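Long-range contacts in periplasmic binding protein (Veillonella parvula, PDB 4LJS), which probably captures an iron-chelate or similar ligand outside the cytoplasmic membrane and hands it to an ABC importer: residues 245-250 / 281-286; 194-199 / 241-246. All coordinates share one frame; numbering follows the deposited sequence.

Overall arrangement
Following the chain from its N terminus, strand 196-203 comes first of the elements joined here. Interaction 2 (194-199 / 241-246) closes a loop of about forty residues, through strands 206-209 and 226-227 and two helices, when the end of helix 237-243 turns back against the start of that strand. Pro245 and Asp246 then lead into strand 247-252, where interaction 1 (245-250 / 281-286) begins. Its loop, holding helices 260-268 and 277-280, closes as strand 284-288 pairs alongside. The two loops follow one another, sharing the turn at 245-246. Together the contacts set strand 247-252 between 196-203 and 284-288 in the mixed sheet.

Interaction 1 (245-250 / 281-286); sequences PDVIFL and NKRVHF
The carbonyl oxygen of His285 takes the shortest bond of this strand pair: Leu250 N donates to it at 2.7 Å, while Phe249 CA-H makes a second, softer approach to the same atom. Two more backbone bonds continue the parallel pairing, Ile248 N to Arg283 O (2.9 Å) and His285 N to Ile248 O (3.0 Å). On one face of the sheet Leu250 reaches across to Val284, CD1 against CG1 at 3.7 Å, where Val284 CG1 stands anti to its backbone N (chi1 179°); Met264 of helix 260-268 covers both. Phe286 brings CD1 to Leu250 CB, and the Leu250 carbonyl oxygen lies at the ring's edge. The other face carries Val247, Phe249 and His285. There Val247 CG2 meets the imidazole at its edge, in plane, 3.7 Å from CD2. Arg283 bends at chi3 (58°), and its guanidinium lies over Asp246 O, which sits 3.4 Å from that plane toward the rim; NH2 is hydrogen-bonded to Gly309 O. A water also donates to Asp246 O and accepts from Asn281 ND2, bridging the strand entrances. Ahead of strand 284-288, Lys282, at positive phi, is the C-prime residue of the Schellman motif that ends helix 277-280; strand 247-252, the helices and this strand make a parallel beta-alpha-beta crossover.

Interaction 2 (194-199 / 241-246); sequences PPKALF and VEQNPD
A helix-to-strand turn in the alpha/beta sheet domain makes this contact: helix 237-243 ends, Asn244 takes a positive phi, and Pro245 and Asp246 lead the chain into strand 247-252 beside the first residues of strand 196-203. Lys196 is gripped through its backbone. Its N-H points almost straight at Asp246 OD2 (2.7 Å, 175° at the hydrogen), meeting the carboxylate on its anti side and 27° out of plane. Asp246 N returns a weak, bent bond to Lys196 O at 2.7 Å, with only 128° at the hydrogen. One residue of the turn thus engages both the N-H and the C=O of Lys196, the carboxylate oxygen serving where a backbone carbonyl would in regular pairing. Pro195 CA also lies against that oxygen, at 3.5 Å. Deeper in, Pro245 brings CB and CG to Leu198 CB, each at 3.8 Å, and Ile228 packs against Lys196 and Gln243. Asn244 turns away from the strand, its OD1 accepting from Asn277 N and so tying the turn to helix 277-280. The Lys196 side chain leaves with CG anti to the backbone N, passes CG over Pro245 CA at 4.0 Å, then bends at chi2 and chi3, bringing CE to 3.2 Å from Gln243 O, and NZ makes a weak bond of 3.1 Å to the same oxygen.

Interaction 1 (245-250 / 281-286)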
loop_
_atom_site.group_PDB
_atom_site.type_symbol
_atom_site.label_atom_id
_atom_site.label_comp_id
_atom_site.label_asym_id
_atom_site.label_seq_id
_atom_site.Cartn_x
_atom_site.Cartn_y
_atom_site.Cartn_z
ATOM N N PRO A 245 -23.092 -10.593 2.698
ATOM C CA PRO A 245 -22.248 -9.812 3.608
ATOM C C PRO A 245 -23.017 -8.709 4.330
ATOM O O PRO A 245 -23.936 -8.123 3.759
ATOM C CB PRO A 245 -21.214 -9.185 2.671
ATOM C CG PRO A 245 -21.898 -9.130 1.339
ATOM C CD PRO A 245 -22.757 -10.354 1.283
ATOM N N ASP A 246 -22.630 -8.446 5.575
ATOM C CA ASP A 246 -23.112 -7.298 6.335
ATOM C C ASP A 246 -22.581 -5.977 5.793
ATOM O O ASP A 246 -23.220 -4.936 5.954
ATOM C CB ASP A 246 -22.661 -7.412 7.786
ATOM C CG ASP A 246 -23.171 -8.658 8.451
ATOM O OD1 ASP A 246 -24.378 -8.950 8.311
ATOM O OD2 ASP A 246 -22.361 -9.347 9.105
ATOM N N VAL A 247 -21.395 -6.025 5.186
ATOM C CA VAL A 247 -20.723 -4.832 4.674
ATOM C C VAL A 247 -19.881 -5.180 3.440
ATOM O O VAL A 247 -19.160 -6.181 3.424
ATOM C CB VAL A 247 -19.847 -4.157 5.767
ATOM C CG1 VAL A 247 -18.889 -5.162 6.399
ATOM C CG2 VAL A 247 -19.080 -2.973 5.204
ATOM N N ILE A 248 -20.007 -4.369 2.394
ATOM C CA ILE A 248 -19.223 -4.558 1.185
ATOM C C ILE A 248 -18.169 -3.474 1.060
ATOM O O ILE A 248 -18.460 -2.287 1.199
ATOM C CB ILE A 248 -20.103 -4.503 -0.068
ATOM C CG1 ILE A 248 -21.089 -5.670 -0.076
ATOM C CG2 ILE A 248 -19.238 -4.516 -1.332
ATOM C CD1 ILE A 248 -22.073 -5.623 -1.224
ATOM N N PHE A 249 -16.938 -3.883 0.797
ATOM C CA PHE A 249 -15.902 -2.921 0.457
ATOM C C PHE A 249 -15.644 -2.944 -1.042
ATOM O O PHE A 249 -15.305 -3.984 -1.614
ATOM C CB PHE A 249 -14.637 -3.181 1.267
ATOM C CG PHE A 249 -14.824 -2.949 2.737
ATOM C CD1 PHE A 249 -14.809 -1.659 3.255
ATOM C CD2 PHE A 249 -15.066 -4.005 3.595
ATOM C CE1 PHE A 249 -14.998 -1.432 4.597
ATOM C CE2 PHE A 249 -15.251 -3.786 4.946
ATOM C CZ PHE A 249 -15.218 -2.497 5.450
ATOM N N LEU A 250 -15.851 -1.794 -1.672
ATOM C CA LEU A 250 -15.586 -1.629 -3.098
ATOM C C LEU A 250 -14.177 -1.090 -3.310
ATOM O O LEU A 250 -13.904 0.089 -3.063
ATOM C CB LEU A 250 -16.600 -0.674 -3.728
ATOM C CG LEU A 250 -18.060 -1.127 -3.780
ATOM C CD1 LEU A 250 -18.895 -0.113 -4.553
ATOM C CD2 LEU A 250 -18.181 -2.511 -4.403
ATOM N N ASN A 281 -28.859 -1.993 4.334
ATOM C CA ASN A 281 -28.413 -1.158 5.439
ATOM C C ASN A 281 -27.365 -0.135 5.031
ATOM O O ASN A 281 -26.739 0.492 5.883
ATOM C CB ASN A 281 -27.904 -2.039 6.582
ATOM C CG ASN A 281 -28.971 -2.986 7.090
ATOM O OD1 ASN A 281 -30.138 -2.615 7.198
ATOM N ND2 ASN A 281 -28.583 -4.217 7.384
ATOM N N LYS A 282 -27.186 0.021 3.722
ATOM C CA LYS A 282 -26.315 1.048 3.164
ATOM C C LYS A 282 -24.893 0.949 3.698
ATOM O O LYS A 282 -24.275 1.950 4.050
ATOM C CB LYS A 282 -26.905 2.441 3.408
ATOM C CG LYS A 282 -28.305 2.606 2.819
ATOM C CD LYS A 282 -29.015 3.835 3.368
ATOM C CE LYS A 282 -28.666 5.088 2.584
ATOM N NZ LYS A 282 -29.228 5.061 1.204
ATOM N N ARG A 283 -24.379 -0.274 3.752
ATOM C CA ARG A 283 -23.018 -0.503 4.211
ATOM C C ARG A 283 -22.141 -0.958 3.046
ATOM O O ARG A 283 -21.655 -2.086 2.995
ATOM C CB ARG A 283 -23.011 -1.486 5.387
ATOM C CG ARG A 283 -23.836 -0.976 6.575
ATOM C CD ARG A 283 -23.799 -1.920 7.769
ATOM N NE ARG A 283 -22.435 -2.156 8.247
ATOM C CZ ARG A 283 -22.114 -3.092 9.132
ATOM N NH1 ARG A 283 -23.059 -3.873 9.638
ATOM N NH2 ARG A 283 -20.852 -3.252 9.510
ATOM N N VAL A 284 -21.973 -0.054 2.089
ATOM C CA VAL A 284 -21.138 -0.292 0.927
ATOM C C VAL A 284 -20.196 0.892 0.838
ATOM O O VAL A 284 -20.632 2.029 0.643
ATOM C CB VAL A 284 -21.984 -0.393 -0.355
ATOM C CG1 VAL A 284 -21.092 -0.629 -1.570
ATOM C CG2 VAL A 284 -23.041 -1.498 -0.218
ATOM N N HIS A 285 -18.904 0.635 1.004
ATOM C CA HIS A 285 -17.941 1.723 1.097
ATOM C C HIS A 285 -16.780 1.561 0.129
ATOM O O HIS A 285 -16.355 0.440 -0.169
ATOM C CB HIS A 285 -17.398 1.818 2.523
ATOM C CG HIS A 285 -18.446 1.642 3.576
ATOM N ND1 HIS A 285 -19.262 2.672 3.994
ATOM C CD2 HIS A 285 -18.814 0.554 4.296
ATOM C CE1 HIS A 285 -20.086 2.226 4.925
ATOM N NE2 HIS A 285 -19.835 0.944 5.126
ATOM N N PHE A 286 -16.267 2.694 -0.344
ATOM C CA PHE A 286 -15.090 2.717 -1.200
ATOM C C PHE A 286 -13.835 2.394 -0.396
ATOM O O PHE A 286 -13.685 2.838 0.739
ATOM C CB PHE A 286 -14.935 4.096 -1.847
ATOM C CG PHE A 286 -15.854 4.328 -3.013
ATOM C CD1 PHE A 286 -15.916 3.417 -4.057
ATOM C CD2 PHE A 286 -16.658 5.461 -3.066
ATOM C CE1 PHE A 286 -16.754 3.633 -5.144
ATOM C CE2 PHE A 286 -17.501 5.684 -4.147
ATOM C CZ PHE A 286 -17.551 4.766 -5.187
HETATM O O HOH W 1 -25.735 -5.401 7.048
#

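Interaction 2 (194-199 / 241-246)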
loop_
_atom_site.group_PDB
_atom_site.type_symbol
_atom_site.label_atom_id
_atom_site.label_comp_id
_atom_site.label_asym_id
_atom_site.label_seq_id
_atom_site.Cartn_x
_atom_site.Cartn_y
_atom_site.Cartn_z
ATOM N N PRO A 194 -19.143 -11.305 15.049
ATOM C CA PRO A 194 -18.225 -10.809 14.017
ATOM C C PRO A 194 -18.983 -10.477 12.742
ATOM O O PRO A 194 -19.822 -11.268 12.323
ATOM C CB PRO A 194 -17.295 -12.002 13.763
ATOM C CG PRO A 194 -17.427 -12.864 14.969
ATOM C CD PRO A 194 -18.838 -12.691 15.438
ATOM N N PRO A 195 -18.702 -9.313 12.139
ATOM C CA PRO A 195 -19.389 -8.913 10.908
ATOM C C PRO A 195 -18.906 -9.745 9.721
ATOM O O PRO A 195 -17.746 -10.153 9.691
ATOM C CB PRO A 195 -18.966 -7.452 10.739
ATOM C CG PRO A 195 -17.631 -7.380 11.392
ATOM C CD PRO A 195 -17.707 -8.315 12.570
ATOM N N LYS A 196 -19.792 -10.006 8.764
ATOM C CA LYS A 196 -19.407 -10.720 7.551
ATOM C C LYS A 196 -19.094 -9.735 6.417
ATOM O O LYS A 196 -19.983 -9.022 5.934
ATOM C CB LYS A 196 -20.502 -11.708 7.130
ATOM C CG LYS A 196 -20.171 -12.467 5.850
ATOM C CD LYS A 196 -20.309 -13.978 6.003
ATOM C CE LYS A 196 -21.760 -14.408 6.024
ATOM N NZ LYS A 196 -21.909 -15.801 5.517
ATOM N N ALA A 197 -17.834 -9.706 5.993
ATOM C CA ALA A 197 -17.370 -8.715 5.023
ATOM C C ALA A 197 -17.078 -9.288 3.635
ATOM O O ALA A 197 -16.631 -10.431 3.498
ATOM C CB ALA A 197 -16.132 -7.993 5.553
ATOM N N LEU A 198 -17.321 -8.469 2.612
ATOM C CA LEU A 198 -16.960 -8.808 1.243
ATOM C C LEU A 198 -16.101 -7.712 0.631
ATOM O O LEU A 198 -16.488 -6.544 0.632
ATOM C CB LEU A 198 -18.212 -9.012 0.389
ATOM C CG LEU A 198 -17.940 -9.199 -1.104
ATOM C CD1 LEU A 198 -17.247 -10.532 -1.365
ATOM C CD2 LEU A 198 -19.219 -9.069 -1.920
ATOM N N PHE A 199 -14.935 -8.094 0.113
ATOM C CA PHE A 199 -14.062 -7.156 -0.587
ATOM C C PHE A 199 -14.053 -7.480 -2.071
ATOM O O PHE A 199 -13.656 -8.576 -2.476
ATOM C CB PHE A 199 -12.634 -7.234 -0.055
ATOM C CG PHE A 199 -12.509 -6.915 1.405
ATOM C CD1 PHE A 199 -12.764 -7.881 2.368
ATOM C CD2 PHE A 199 -12.116 -5.654 1.817
ATOM C CE1 PHE A 199 -12.636 -7.589 3.715
ATOM C CE2 PHE A 199 -11.988 -5.353 3.162
ATOM C CZ PHE A 199 -12.254 -6.323 4.113
ATOM N N VAL A 241 -25.325 -12.971 -3.156
ATOM C CA VAL A 241 -26.629 -13.104 -2.509
ATOM C C VAL A 241 -26.627 -14.221 -1.467
ATOM O O VAL A 241 -27.137 -14.052 -0.358
ATOM C CB VAL A 241 -27.752 -13.369 -3.532
ATOM C CG1 VAL A 241 -29.048 -13.743 -2.821
ATOM C CG2 VAL A 241 -27.959 -12.153 -4.418
ATOM N N GLU A 242 -26.042 -15.360 -1.825
ATOM C CA GLU A 242 -25.958 -16.488 -0.905
ATOM C C GLU A 242 -25.095 -16.163 0.315
ATOM O O GLU A 242 -25.504 -16.397 1.451
ATOM C CB GLU A 242 -25.412 -17.723 -1.623
ATOM C CG GLU A 242 -25.228 -18.937 -0.726
ATOM C CD GLU A 242 -24.647 -20.133 -1.467
ATOM O OE1 GLU A 242 -23.672 -20.731 -0.959
ATOM O OE2 GLU A 242 -25.163 -20.478 -2.552
ATOM N N GLN A 243 -23.905 -15.619 0.074
ATOM C CA GLN A 243 -22.972 -15.315 1.154
ATOM C C GLN A 243 -23.502 -14.208 2.062
ATOM O O GLN A 243 -23.321 -14.255 3.280
ATOM C CB GLN A 243 -21.592 -14.957 0.597
ATOM C CG GLN A 243 -20.851 -16.140 -0.008
ATOM C CD GLN A 243 -20.449 -17.162 1.036
ATOM O OE1 GLN A 243 -19.909 -16.811 2.087
ATOM N NE2 GLN A 243 -20.717 -18.435 0.756
ATOM N N ASN A 244 -24.154 -13.219 1.457
ATOM C CA ASN A 244 -24.892 -12.192 2.195
ATOM C C ASN A 244 -24.046 -11.392 3.199
ATOM O O ASN A 244 -24.256 -11.482 4.406
ATOM C CB ASN A 244 -26.103 -12.829 2.893
ATOM C CG ASN A 244 -27.161 -11.817 3.280
ATOM O OD1 ASN A 244 -27.278 -10.755 2.669
ATOM N ND2 ASN A 244 -27.945 -12.146 4.300
ATOM N N PRO A 245 -23.092 -10.593 2.698
ATOM C CA PRO A 245 -22.248 -9.812 3.608
ATOM C C PRO A 245 -23.017 -8.709 4.330
ATOM O O PRO A 245 -23.936 -8.123 3.759
ATOM C CB PRO A 245 -21.214 -9.185 2.671
ATOM C CG PRO A 245 -21.898 -9.130 1.339
ATOM C CD PRO A 245 -22.757 -10.354 1.283
ATOM N N ASP A 246 -22.630 -8.446 5.575
ATOM C CA ASP A 246 -23.112 -7.298 6.335
ATOM C C ASP A 246 -22.581 -5.977 5.793
ATOM O O ASP A 246 -23.220 -4.936 5.954
ATOM C CB ASP A 246 -22.661 -7.412 7.786
ATOM C CG ASP A 246 -23.171 -8.658 8.451
ATOM O OD1 ASP A 246 -24.378 -8.950 8.311
ATOM O OD2 ASP A 246 -22.361 -9.347 9.105
#